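Local coordinates for protein N-acetyltransferase (Escherichia coli, PDB 6GTQ) that probably acts as a GNAT-family acetyltransferase, moving an acetyl group from acetyl-coenzyme A to an amino group of its substrate, at residues Thr36-Gln41 and Leu47-Leu52; Thr113-Ala118 and Thr145-Leu150. The protein carries 1 engineered substitution. All blocks are in the same frame, centred on the assembly; numbering follows the deposited sequence.

Overall arrangement
Interactions 1 and 2 follow one another along the chain and lie on opposite sides of its centre, their own centres about 19 Å apart. Interaction 1 sets helix 38-43 against strand 48-53, whereas interaction 2 joins helices 110-129 and 141-149. The strand and helix 110-129 connect them: Y50 CD2 packs 3.6 Å from H117 CE1, and L52 CB lies 3.9 Å from L114 CD1. Strand 48-53 thus carries alternate side chains to two layers, with A49 and I51 meeting helix 38-43 while Y50 and L52 meet helix 110-129. Interaction 1 thus fixes a helix on one side of the mixed central sheet, while interaction 2 joins two helices, one of which, 110-129, packs on the other side.

Interaction 1 of 2, residues Thr36-Gln41 and Leu47-Leu52; sequences THLVRQ and LRAYIL
L38, in the first turn of the helix whose N-cap position is held by H37, reaches across to A49 and I51 of the strand. Its CG stands opposite the backbone N (chi1 180°), which carries the branched end over the sheet: L38 CG lies 3.8 Å from A49 CB, and both leucine methyls are almost as close, so that the alanine methyl sits against the fork. L38 CD2 also meets I51 CD1, 3.8 Å away, the two side chains crossing at a slant. At Q41 the contact becomes mixed. Q41 CB packs 4.0 Å from L47 CG, and its extended chain brings OE1 within 3.4 Å of L47 CD2, a polar atom against a methyl. The backbones meet here too, in a weak hydrogen bond from L47 N to Q41 O (3.4 Å, 158°). F33 of helix 28-36 packs on L38, Q41 and L47 alike, and H42 ND1 is hydrogen-bonded to A49 N. Helices 28-36 and 38-43 precede strand 48-53 and follow strand 8-11, consistent with the helix pair that comes between the first two strands of the GNAT fold.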
loop_
_atom_site.group_PDB
_atom_site.type_symbol
_atom_site.label_atom_id
_atom_site.label_comp_id
_atom_site.label_asym_id
_atom_site.label_seq_id
_atom_site.Cartn_x
_atom_site.Cartn_y
_atom_site.Cartn_z
ATOM N N THR A 36 -8.061 14.620 -9.893
ATOM C CA THR A 36 -9.457 14.593 -10.378
ATOM C C THR A 36 -10.357 13.501 -9.749
ATOM O O THR A 36 -11.583 13.626 -9.831
ATOM C CB THR A 36 -9.536 14.504 -11.942
ATOM O OG1 THR A 36 -8.944 13.297 -12.418
ATOM C CG2 THR A 36 -8.924 15.702 -12.661
ATOM N N HIS A 37 -9.780 12.433 -9.147
ATOM C CA HIS A 37 -10.598 11.318 -8.635
ATOM C C HIS A 37 -10.376 10.903 -7.182
ATOM O O HIS A 37 -11.334 10.433 -6.565
ATOM C CB HIS A 37 -10.448 10.075 -9.543
ATOM C CG HIS A 37 -11.061 10.254 -10.898
ATOM N ND1 HIS A 37 -12.437 10.255 -11.075
ATOM C CD2 HIS A 37 -10.469 10.487 -12.091
ATOM C CE1 HIS A 37 -12.635 10.476 -12.365
ATOM N NE2 HIS A 37 -11.481 10.621 -13.017
ATOM N N LEU A 38 -9.149 11.037 -6.646
ATOM C CA LEU A 38 -8.788 10.616 -5.285
ATOM C C LEU A 38 -9.701 11.162 -4.180
ATOM O O LEU A 38 -10.206 10.371 -3.377
ATOM C CB LEU A 38 -7.307 10.930 -4.963
ATOM C CG LEU A 38 -6.823 10.534 -3.558
ATOM C CD1 LEU A 38 -5.488 9.864 -3.604
ATOM C CD2 LEU A 38 -6.758 11.729 -2.640
ATOM N N VAL A 39 -9.867 12.497 -4.108
ATOM C CA VAL A 39 -10.671 13.164 -3.081
ATOM C C VAL A 39 -12.149 12.710 -3.137
ATOM O O VAL A 39 -12.708 12.375 -2.090
ATOM C CB VAL A 39 -10.497 14.712 -3.108
ATOM C CG1 VAL A 39 -11.386 15.393 -2.080
ATOM C CG2 VAL A 39 -9.039 15.109 -2.880
ATOM N N ARG A 40 -12.765 12.653 -4.339
ATOM C CA ARG A 40 -14.168 12.243 -4.422
ATOM C C ARG A 40 -14.360 10.762 -4.110
ATOM O O ARG A 40 -15.318 10.433 -3.424
ATOM C CB ARG A 40 -14.849 12.664 -5.739
ATOM C CG ARG A 40 -14.483 11.884 -6.992
ATOM C CD ARG A 40 -15.316 12.328 -8.181
ATOM N NE ARG A 40 -16.749 12.343 -7.878
ATOM C CZ ARG A 40 -17.711 12.103 -8.761
ATOM N NH1 ARG A 40 -18.983 12.139 -8.389
ATOM N NH2 ARG A 40 -17.408 11.815 -10.021
ATOM N N GLN A 41 -13.422 9.888 -4.525
ATOM C CA GLN A 41 -13.502 8.452 -4.234
ATOM C C GLN A 41 -13.318 8.135 -2.755
ATOM O O GLN A 41 -13.976 7.229 -2.251
ATOM C CB GLN A 41 -12.555 7.647 -5.116
ATOM C CG GLN A 41 -13.119 7.532 -6.528
ATOM C CD GLN A 41 -12.341 6.659 -7.455
ATOM O OE1 GLN A 41 -11.548 5.795 -7.054
ATOM N NE2 GLN A 41 -12.579 6.859 -8.731
ATOM N N LEU A 47 -12.684 4.114 -1.656
ATOM C CA LEU A 47 -11.371 3.749 -1.118
ATOM C C LEU A 47 -11.033 4.630 0.083
ATOM O O LEU A 47 -11.778 5.561 0.402
ATOM C CB LEU A 47 -10.259 3.851 -2.200
ATOM C CG LEU A 47 -10.230 5.105 -3.114
ATOM C CD1 LEU A 47 -9.484 6.278 -2.466
ATOM C CD2 LEU A 47 -9.595 4.773 -4.447
ATOM N N ARG A 48 -9.904 4.328 0.740
ATOM C CA ARG A 48 -9.334 5.103 1.842
ATOM C C ARG A 48 -7.999 5.603 1.327
ATOM O O ARG A 48 -7.137 4.794 0.964
ATOM C CB ARG A 48 -9.159 4.252 3.116
ATOM C CG ARG A 48 -10.439 3.578 3.583
ATOM C CD ARG A 48 -11.344 4.472 4.394
ATOM N NE ARG A 48 -12.060 5.418 3.554
ATOM C CZ ARG A 48 -12.543 6.577 3.972
ATOM N NH1 ARG A 48 -12.400 6.947 5.239
ATOM N NH2 ARG A 48 -13.173 7.377 3.130
ATOM N N ALA A 49 -7.875 6.932 1.198
ATOM C CA ALA A 49 -6.699 7.601 0.670
ATOM C C ALA A 49 -5.845 8.205 1.775
ATOM O O ALA A 49 -6.353 8.917 2.652
ATOM C CB ALA A 49 -7.121 8.672 -0.312
ATOM N N TYR A 50 -4.535 7.914 1.716
ATOM C CA TYR A 50 -3.531 8.379 2.662
ATOM C C TYR A 50 -2.531 9.261 1.928
ATOM O O TYR A 50 -2.075 8.920 0.831
ATOM C CB TYR A 50 -2.855 7.191 3.343
ATOM C CG TYR A 50 -3.760 6.462 4.309
ATOM C CD1 TYR A 50 -4.730 5.568 3.852
ATOM C CD2 TYR A 50 -3.624 6.633 5.685
ATOM C CE1 TYR A 50 -5.574 4.901 4.738
ATOM C CE2 TYR A 50 -4.454 5.960 6.580
ATOM C CZ TYR A 50 -5.437 5.107 6.101
ATOM O OH TYR A 50 -6.258 4.453 6.981
ATOM N N ILE A 51 -2.222 10.414 2.524
ATOM C CA ILE A 51 -1.386 11.434 1.910
ATOM C C ILE A 51 -0.084 11.696 2.678
ATOM O O ILE A 51 -0.078 11.738 3.904
ATOM C CB ILE A 51 -2.292 12.711 1.724
ATOM C CG1 ILE A 51 -2.830 12.836 0.282
ATOM C CG2 ILE A 51 -1.660 14.022 2.181
ATOM C CD1 ILE A 51 -3.924 11.838 -0.119
ATOM N N LEU A 52 1.019 11.837 1.927
ATOM C CA LEU A 52 2.345 12.224 2.406
ATOM C C LEU A 52 2.429 13.717 2.066
ATOM O O LEU A 52 2.408 14.068 0.890
ATOM C CB LEU A 52 3.456 11.430 1.684
ATOM C CG LEU A 52 4.914 11.836 1.977
ATOM C CD1 LEU A 52 5.325 11.483 3.396
ATOM C CD2 LEU A 52 5.861 11.229 0.968
#

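Interaction 2 of 2, residues Thr113-Ala118 and Thr145-Leu150; sequences TLVAHA and TFFKSL. Engineered in segment 145-150: F147 (natural residue Tyr).
V115 projects from helix 110-129 into a cluster made by F146, F147 and L150, and every side-chain contact between the two segments runs through it. Its two methyls divide the work. CG2, set opposite the carbonyl carbon, addresses the aromatic rings, approaching both at their edges and near their planes: F147 CE1 is 3.8 Å from V115 CG2, and F146 CE2 is 4.0 Å from the same methyl. CG1 stands opposite the backbone N (chi1 176°) and meets the leucine, with L150 CD1 at 3.8 Å from V115 CG1. Valine and leucine reach toward each other tip to tip, and L150 CD1 is also close to V115 CB and CG2, so this one methyl rests against the whole branch.

F146 directs CD2 at a face of F147, 3.8 Å above the plane of that ring and over its centre. F147 is an engineered residue, tyrosine in the natural sequence; its ring also meets F152 edge-to-face, and F152 packs on V115 as well. S149 OG donates a hydrogen bond of 2.7 Å to F146 O, 29° out of the carbonyl plane, turning back onto the preceding turn. The same hydroxyl is hydrogen-bonded to a basic side chain of the neighbouring protein chain; that chain also packs a basic side chain on F146 and an apolar one on L150.

Behind V115, L114 turns to the sheet, touching L99 and I101 of strand 90-101 and I9 of strand 8-11, while F146 reaches L99 too. Helix 110-129 therefore lies between strands on one flank and helix 141-149 on another, with strand 133-137 linking the two helices along the chain.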
loop_
_atom_site.group_PDB
_atom_site.type_symbol
_atom_site.label_atom_id
_atom_site.label_comp_id
_atom_site.label_asym_id
_atom_site.label_seq_id
_atom_site.Cartn_x
_atom_site.Cartn_y
_atom_site.Cartn_z
ATOM N N THR A 113 8.458 3.721 3.001
ATOM C CA THR A 113 7.911 4.263 4.258
ATOM C C THR A 113 6.368 4.300 4.203
ATOM O O THR A 113 5.712 4.037 5.212
ATOM C CB THR A 113 8.575 5.608 4.613
ATOM O OG1 THR A 113 9.991 5.427 4.642
ATOM C CG2 THR A 113 8.122 6.164 5.967
ATOM N N LEU A 114 5.802 4.579 3.008
ATOM C CA LEU A 114 4.359 4.613 2.765
ATOM C C LEU A 114 3.743 3.214 2.820
ATOM O O LEU A 114 2.645 3.055 3.354
ATOM C CB LEU A 114 4.041 5.335 1.444
ATOM C CG LEU A 114 3.445 6.732 1.596
ATOM C CD1 LEU A 114 4.487 7.734 2.059
ATOM C CD2 LEU A 114 2.803 7.195 0.305
ATOM N N VAL A 115 4.473 2.198 2.316
ATOM C CA VAL A 115 4.055 0.787 2.374
ATOM C C VAL A 115 4.050 0.326 3.855
ATOM O O VAL A 115 3.104 -0.323 4.284
ATOM C CB VAL A 115 4.925 -0.126 1.463
ATOM C CG1 VAL A 115 4.543 -1.598 1.612
ATOM C CG2 VAL A 115 4.821 0.300 0.003
ATOM N N ALA A 116 5.071 0.727 4.637
ATOM C CA ALA A 116 5.181 0.407 6.066
ATOM C C ALA A 116 4.031 1.054 6.870
ATOM O O ALA A 116 3.533 0.450 7.825
ATOM C CB ALA A 116 6.543 0.831 6.611
ATOM N N HIS A 117 3.590 2.252 6.449
ATOM C CA HIS A 117 2.460 2.966 7.040
ATOM C C HIS A 117 1.183 2.171 6.740
ATOM O O HIS A 117 0.429 1.836 7.663
ATOM C CB HIS A 117 2.373 4.394 6.489
ATOM C CG HIS A 117 1.351 5.233 7.192
ATOM N ND1 HIS A 117 0.027 5.224 6.811
ATOM C CD2 HIS A 117 1.493 6.073 8.242
ATOM C CE1 HIS A 117 -0.592 6.056 7.629
ATOM N NE2 HIS A 117 0.250 6.596 8.502
ATOM N N ALA A 118 0.997 1.812 5.458
ATOM C CA ALA A 118 -0.107 0.990 4.952
ATOM C C ALA A 118 -0.206 -0.317 5.728
ATOM O O ALA A 118 -1.285 -0.640 6.233
ATOM C CB ALA A 118 0.087 0.707 3.468
ATOM N N THR A 145 9.506 -5.053 -9.009
ATOM C CA THR A 145 10.830 -5.226 -8.408
ATOM C C THR A 145 10.830 -4.556 -7.011
ATOM O O THR A 145 11.305 -5.161 -6.043
ATOM C CB THR A 145 11.911 -4.695 -9.378
ATOM O OG1 THR A 145 11.819 -5.414 -10.613
ATOM C CG2 THR A 145 13.327 -4.806 -8.816
ATOM N N PHE A 146 10.263 -3.332 -6.912
ATOM C CA PHE A 146 10.150 -2.580 -5.660
ATOM C C PHE A 146 9.372 -3.369 -4.595
ATOM O O PHE A 146 9.826 -3.461 -3.452
ATOM C CB PHE A 146 9.510 -1.197 -5.905
ATOM C CG PHE A 146 9.055 -0.467 -4.663
ATOM C CD1 PHE A 146 9.966 0.208 -3.861
ATOM C CD2 PHE A 146 7.712 -0.441 -4.305
ATOM C CE1 PHE A 146 9.540 0.886 -2.712
ATOM C CE2 PHE A 146 7.294 0.222 -3.152
ATOM C CZ PHE A 146 8.208 0.892 -2.372
ATOM N N PHE A 147 8.210 -3.935 -4.968
ATOM C CA PHE A 147 7.398 -4.708 -4.038
ATOM C C PHE A 147 8.076 -6.018 -3.647
ATOM O O PHE A 147 7.999 -6.389 -2.477
ATOM C CB PHE A 147 5.959 -4.892 -4.542
ATOM C CG PHE A 147 5.162 -3.606 -4.467
ATOM C CD1 PHE A 147 4.959 -2.962 -3.249
ATOM C CD2 PHE A 147 4.599 -3.049 -5.611
ATOM C CE1 PHE A 147 4.244 -1.763 -3.183
ATOM C CE2 PHE A 147 3.878 -1.855 -5.544
ATOM C CZ PHE A 147 3.714 -1.212 -4.333
ATOM N N LYS A 148 8.818 -6.659 -4.587
ATOM C CA LYS A 148 9.596 -7.879 -4.333
ATOM C C LYS A 148 10.714 -7.617 -3.316
ATOM O O LYS A 148 10.955 -8.462 -2.455
ATOM C CB LYS A 148 10.192 -8.454 -5.631
ATOM C CG LYS A 148 9.265 -9.393 -6.387
ATOM C CD LYS A 148 10.053 -10.414 -7.185
ATOM C CE LYS A 148 9.740 -10.381 -8.662
ATOM N NZ LYS A 148 10.602 -9.418 -9.405
ATOM N N SER A 149 11.375 -6.435 -3.399
ATOM C CA SER A 149 12.456 -6.023 -2.486
ATOM C C SER A 149 11.943 -5.734 -1.068
ATOM O O SER A 149 12.716 -5.770 -0.106
ATOM C CB SER A 149 13.228 -4.830 -3.046
ATOM O OG SER A 149 12.465 -3.636 -3.003
ATOM N N LEU A 150 10.636 -5.461 -0.944
ATOM C CA LEU A 150 9.989 -5.232 0.337
ATOM C C LEU A 150 9.491 -6.545 0.947
ATOM O O LEU A 150 9.048 -6.539 2.090
ATOM C CB LEU A 150 8.854 -4.217 0.207
ATOM C CG LEU A 150 9.239 -2.769 -0.089
ATOM C CD1 LEU A 150 8.005 -1.891 -0.041
ATOM C CD2 LEU A 150 10.286 -2.245 0.898
#